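Local coordinates for protein Sqt1 (Chaetomium thermophilum, PDB 4ZOY) that probably acts as a dedicated WD40-repeat chaperone in ribosome biogenesis, capturing a newly made ribosomal protein while it is still being translated, at residues A[147-152]-A[196-201]; A[373-378]-A[398-403]. All coordinates share one frame; numbering follows the deposited sequence.

How the interactions relate
Interaction 1 joins neighbouring blades of the WD40 beta-propeller, bringing the loop after strand 142-147 against the end of strand 193-198. Interaction 2 stays within one blade, pairing strands 376-381 and 394-399. Each blade is a four-stranded antiparallel sheet, and the two contacts illustrate two of the ways such a fold is knit together. They lie on opposite sides of the chain's centre, their own centres about 28 Å apart and their nearest atoms about 11 Å. Both are partly buried, but the chemistry differs: a tryptophan face, a cysteine and two bridging waters join the blades in the first, whereas direct backbone hydrogen bonds carry the second.

Interaction 1: A[147-152]-A[196-201]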
# COMPACT_ATOMS: atom_id res chain seq x y z
N PRO A 147 -3.65 4.50 -6.78
CA PRO A 147 -4.06 4.72 -8.17
C PRO A 147 -5.25 3.84 -8.53
O PRO A 147 -5.35 2.70 -8.08
CB PRO A 147 -2.81 4.34 -8.98
CG PRO A 147 -2.13 3.30 -8.11
CD PRO A 147 -2.37 3.77 -6.69
N CYS A 148 -6.15 4.38 -9.34
CA CYS A 148 -7.31 3.66 -9.80
C CYS A 148 -6.94 2.59 -10.82
O CYS A 148 -6.33 2.90 -11.82
CB CYS A 148 -8.25 4.67 -10.40
SG CYS A 148 -9.80 3.91 -10.99
N PRO A 149 -7.33 1.32 -10.57
CA PRO A 149 -7.01 0.27 -11.53
C PRO A 149 -8.01 0.12 -12.69
O PRO A 149 -7.83 -0.79 -13.51
CB PRO A 149 -7.04 -1.00 -10.67
CG PRO A 149 -8.10 -0.70 -9.64
CD PRO A 149 -7.94 0.79 -9.34
N SER A 150 -9.06 0.94 -12.76
CA SER A 150 -10.02 0.85 -13.88
C SER A 150 -9.35 1.19 -15.20
O SER A 150 -8.81 2.28 -15.35
CB SER A 150 -11.21 1.78 -13.68
OG SER A 150 -12.04 1.75 -14.85
N PRO A 151 -9.43 0.28 -16.18
CA PRO A 151 -8.87 0.64 -17.48
C PRO A 151 -9.67 1.76 -18.14
O PRO A 151 -9.15 2.46 -19.01
CB PRO A 151 -8.98 -0.67 -18.28
CG PRO A 151 -10.13 -1.39 -17.65
CD PRO A 151 -10.05 -1.06 -16.18
N ASP A 152 -10.89 1.97 -17.67
CA ASP A 152 -11.77 2.99 -18.22
C ASP A 152 -11.39 4.41 -17.79
O ASP A 152 -11.81 5.39 -18.42
CB ASP A 152 -13.21 2.68 -17.81
CG ASP A 152 -13.74 1.43 -18.48
OD1 ASP A 152 -13.06 0.91 -19.40
OD2 ASP A 152 -14.82 0.96 -18.09
N GLY A 196 -6.79 3.32 2.21
CA GLY A 196 -7.74 3.19 1.11
C GLY A 196 -7.35 2.08 0.16
O GLY A 196 -6.18 1.78 -0.01
N ALA A 197 -8.36 1.48 -0.48
CA ALA A 197 -8.14 0.44 -1.47
C ALA A 197 -9.25 0.46 -2.48
O ALA A 197 -10.43 0.53 -2.14
CB ALA A 197 -8.03 -0.92 -0.80
N TRP A 198 -8.88 0.35 -3.74
CA TRP A 198 -9.88 0.24 -4.80
C TRP A 198 -10.33 -1.19 -4.96
O TRP A 198 -9.57 -2.13 -4.73
CB TRP A 198 -9.31 0.71 -6.13
CG TRP A 198 -8.96 2.18 -6.23
CD1 TRP A 198 -7.78 2.77 -5.88
CD2 TRP A 198 -9.79 3.21 -6.78
NE1 TRP A 198 -7.83 4.12 -6.14
CE2 TRP A 198 -9.06 4.42 -6.70
CE3 TRP A 198 -11.09 3.24 -7.30
CZ2 TRP A 198 -9.58 5.63 -7.14
CZ3 TRP A 198 -11.60 4.45 -7.74
CH2 TRP A 198 -10.84 5.63 -7.66
N SER A 199 -11.57 -1.37 -5.41
CA SER A 199 -11.95 -2.67 -5.95
C SER A 199 -11.16 -2.94 -7.24
O SER A 199 -10.74 -2.00 -7.91
CB SER A 199 -13.46 -2.72 -6.21
OG SER A 199 -13.88 -1.73 -7.15
N PRO A 200 -10.97 -4.21 -7.60
CA PRO A 200 -10.19 -4.53 -8.80
C PRO A 200 -10.74 -3.91 -10.09
O PRO A 200 -9.93 -3.61 -10.98
CB PRO A 200 -10.25 -6.06 -8.86
CG PRO A 200 -10.37 -6.46 -7.41
CD PRO A 200 -11.28 -5.42 -6.81
N ASP A 201 -12.05 -3.71 -10.20
CA ASP A 201 -12.57 -3.05 -11.40
C ASP A 201 -12.45 -1.53 -11.34
O ASP A 201 -12.82 -0.83 -12.28
CB ASP A 201 -14.04 -3.46 -11.66
CG ASP A 201 -15.01 -3.02 -10.58
OD1 ASP A 201 -14.65 -2.24 -9.67
OD2 ASP A 201 -16.18 -3.47 -10.64
O HOH W 1 -9.70 -3.04 -13.50
O HOH W 2 -13.71 -0.35 -14.65
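Cys148 covers one face of the Trp198 indole with its CA and SG. The CA makes a CH-pi contact, 3.7 Å from the centroid of the five-membered ring, while SG sits 3.8 Å from the centroid of the six-membered ring, a sulfur-aromatic contact only 14° off the ring normal. With SG anti to the backbone N (chi1 -179°), the sulfur is carried over the benzene half; it also accepts a hydrogen bond from the N of Ser150. Apolar packing continues at Pro149, whose CD rests 3.5 Å from Trp198 CB. Separately, Pro149 CG makes a van der Waals approach to a polar atom, the carbonyl O of Ser199, at 3.4 Å. Polar links between the segments run through water. One water donates to the carbonyl oxygens of both Pro149 and Pro200; a second donates to Asp201 O, 2.6 Å away, and is hydrogen-bonded to Ser150 OG. That hydroxyl accepts from Asp152 N, closing an ST turn. The join between blades thus rests on an indole whose face is covered by cysteine atoms and whose NE1 is fixed by a hydrogen bond to Ala146 O, leaving water to mediate the polar join between the loops.

Interaction 2: A[373-378]-A[398-403]; sequences EDPVVK and CGMDGV
Cys398 meets strand 376-381 through both its backbone and its sulfur. Its N donates to Lys378 O over 3.0 Å, and its O accepts from Val377 N over 2.9 Å. Placed between the backbone N and the carbonyl carbon (chi1 73°), SG comes within 3.9 Å of Lys378 CB and 4.0 Å of Val377 CB. Val377 and Lys378 both face Cys398, a classic beta bulge. Gly399 follows, paired with Val376 at a non-hydrogen-bonded position, its CA 3.1 Å from Pro375 O. These antiparallel strands are the first two of a four-stranded blade of the WD40 propeller, and the chain leaves the second through a type I turn from Gly399 to Gly402. At Met400 the backbone N donates to Pro375 O, the last direct bond between the segments. Its side chain crosses Pro375 and Val377, with CG 3.9 Å from both Pro375 CB and Val377 CG2. Asp401 brings CB to 3.2 Å from Asp374 OD2, but the carboxylates, their planes 46° apart, do not bond: Asp374 OD2 and Asp401 OD2, like charges, stay 5.1 Å apart. Asp401 OD1 accepts from Val403 N, an Asx turn, and from His371, while OD2 salt-bridges Arg405; Asp374 OD1 bonds to Gln452.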
# COMPACT_ATOMS: atom_id res chain seq x y z
N GLU A 373 9.01 -9.32 17.83
CA GLU A 373 7.93 -8.63 18.51
C GLU A 373 7.80 -7.19 18.02
O GLU A 373 7.19 -6.35 18.68
CB GLU A 373 8.13 -8.66 20.03
CG GLU A 373 7.90 -10.05 20.66
CD GLU A 373 8.94 -11.07 20.26
OE1 GLU A 373 10.14 -10.86 20.58
OE2 GLU A 373 8.58 -12.09 19.63
N ASP A 374 8.38 -6.92 16.85
CA ASP A 374 8.32 -5.60 16.23
C ASP A 374 7.19 -5.55 15.21
O ASP A 374 6.85 -6.57 14.63
CB ASP A 374 9.65 -5.25 15.56
CG ASP A 374 10.83 -5.31 16.52
OD1 ASP A 374 10.89 -4.46 17.42
OD2 ASP A 374 11.69 -6.21 16.35
N PRO A 375 6.62 -4.36 14.98
CA PRO A 375 5.51 -4.24 14.02
C PRO A 375 5.76 -4.80 12.62
O PRO A 375 6.80 -4.56 12.01
CB PRO A 375 5.29 -2.73 13.94
CG PRO A 375 5.63 -2.26 15.31
CD PRO A 375 6.75 -3.15 15.81
N VAL A 376 4.80 -5.58 12.13
CA VAL A 376 4.76 -5.94 10.73
C VAL A 376 4.12 -4.77 10.01
O VAL A 376 2.95 -4.45 10.23
CB VAL A 376 3.95 -7.22 10.48
CG1 VAL A 376 4.03 -7.61 9.00
CG2 VAL A 376 4.46 -8.36 11.34
N VAL A 377 4.90 -4.11 9.16
CA VAL A 377 4.50 -2.86 8.54
C VAL A 377 3.70 -3.08 7.25
O VAL A 377 2.71 -2.37 6.98
CB VAL A 377 5.74 -2.01 8.26
CG1 VAL A 377 5.41 -0.79 7.41
CG2 VAL A 377 6.39 -1.58 9.60
N LYS A 378 4.13 -4.06 6.46
CA LYS A 378 3.50 -4.32 5.17
C LYS A 378 3.60 -5.77 4.81
O LYS A 378 4.65 -6.39 5.00
CB LYS A 378 4.17 -3.46 4.08
CG LYS A 378 3.60 -3.70 2.68
CD LYS A 378 4.22 -2.75 1.67
CE LYS A 378 3.81 -3.11 0.25
NZ LYS A 378 4.12 -2.01 -0.71
N CYS A 398 7.56 -6.88 5.54
CA CYS A 398 8.66 -6.12 6.14
C CYS A 398 8.24 -5.64 7.51
O CYS A 398 7.05 -5.54 7.80
CB CYS A 398 9.08 -4.94 5.24
SG CYS A 398 7.91 -3.55 5.21
N GLY A 399 9.21 -5.36 8.36
CA GLY A 399 8.90 -5.04 9.74
C GLY A 399 9.87 -4.09 10.38
O GLY A 399 10.94 -3.78 9.84
N MET A 400 9.49 -3.63 11.56
CA MET A 400 10.34 -2.72 12.31
C MET A 400 11.51 -3.44 12.97
O MET A 400 12.30 -2.82 13.68
CB MET A 400 9.51 -1.98 13.35
CG MET A 400 8.54 -0.99 12.74
SD MET A 400 9.36 0.30 11.78
CE MET A 400 10.13 1.28 13.07
N ASP A 401 11.64 -4.74 12.72
CA ASP A 401 12.85 -5.44 13.13
C ASP A 401 13.97 -5.20 12.11
O ASP A 401 15.10 -5.62 12.32
CB ASP A 401 12.58 -6.95 13.32
CG ASP A 401 12.10 -7.66 12.06
OD1 ASP A 401 11.74 -6.98 11.08
OD2 ASP A 401 12.10 -8.90 12.09
N GLY A 402 13.65 -4.51 11.02
CA GLY A 402 14.64 -4.18 10.01
C GLY A 402 14.84 -5.26 8.96
O GLY A 402 15.79 -5.19 8.18
N VAL A 403 13.94 -6.24 8.93
CA VAL A 403 14.10 -7.39 8.03
C VAL A 403 12.94 -7.47 7.04
O VAL A 403 11.80 -7.09 7.36
CB VAL A 403 14.20 -8.70 8.83
CG1 VAL A 403 14.54 -9.87 7.92
CG2 VAL A 403 15.28 -8.56 9.92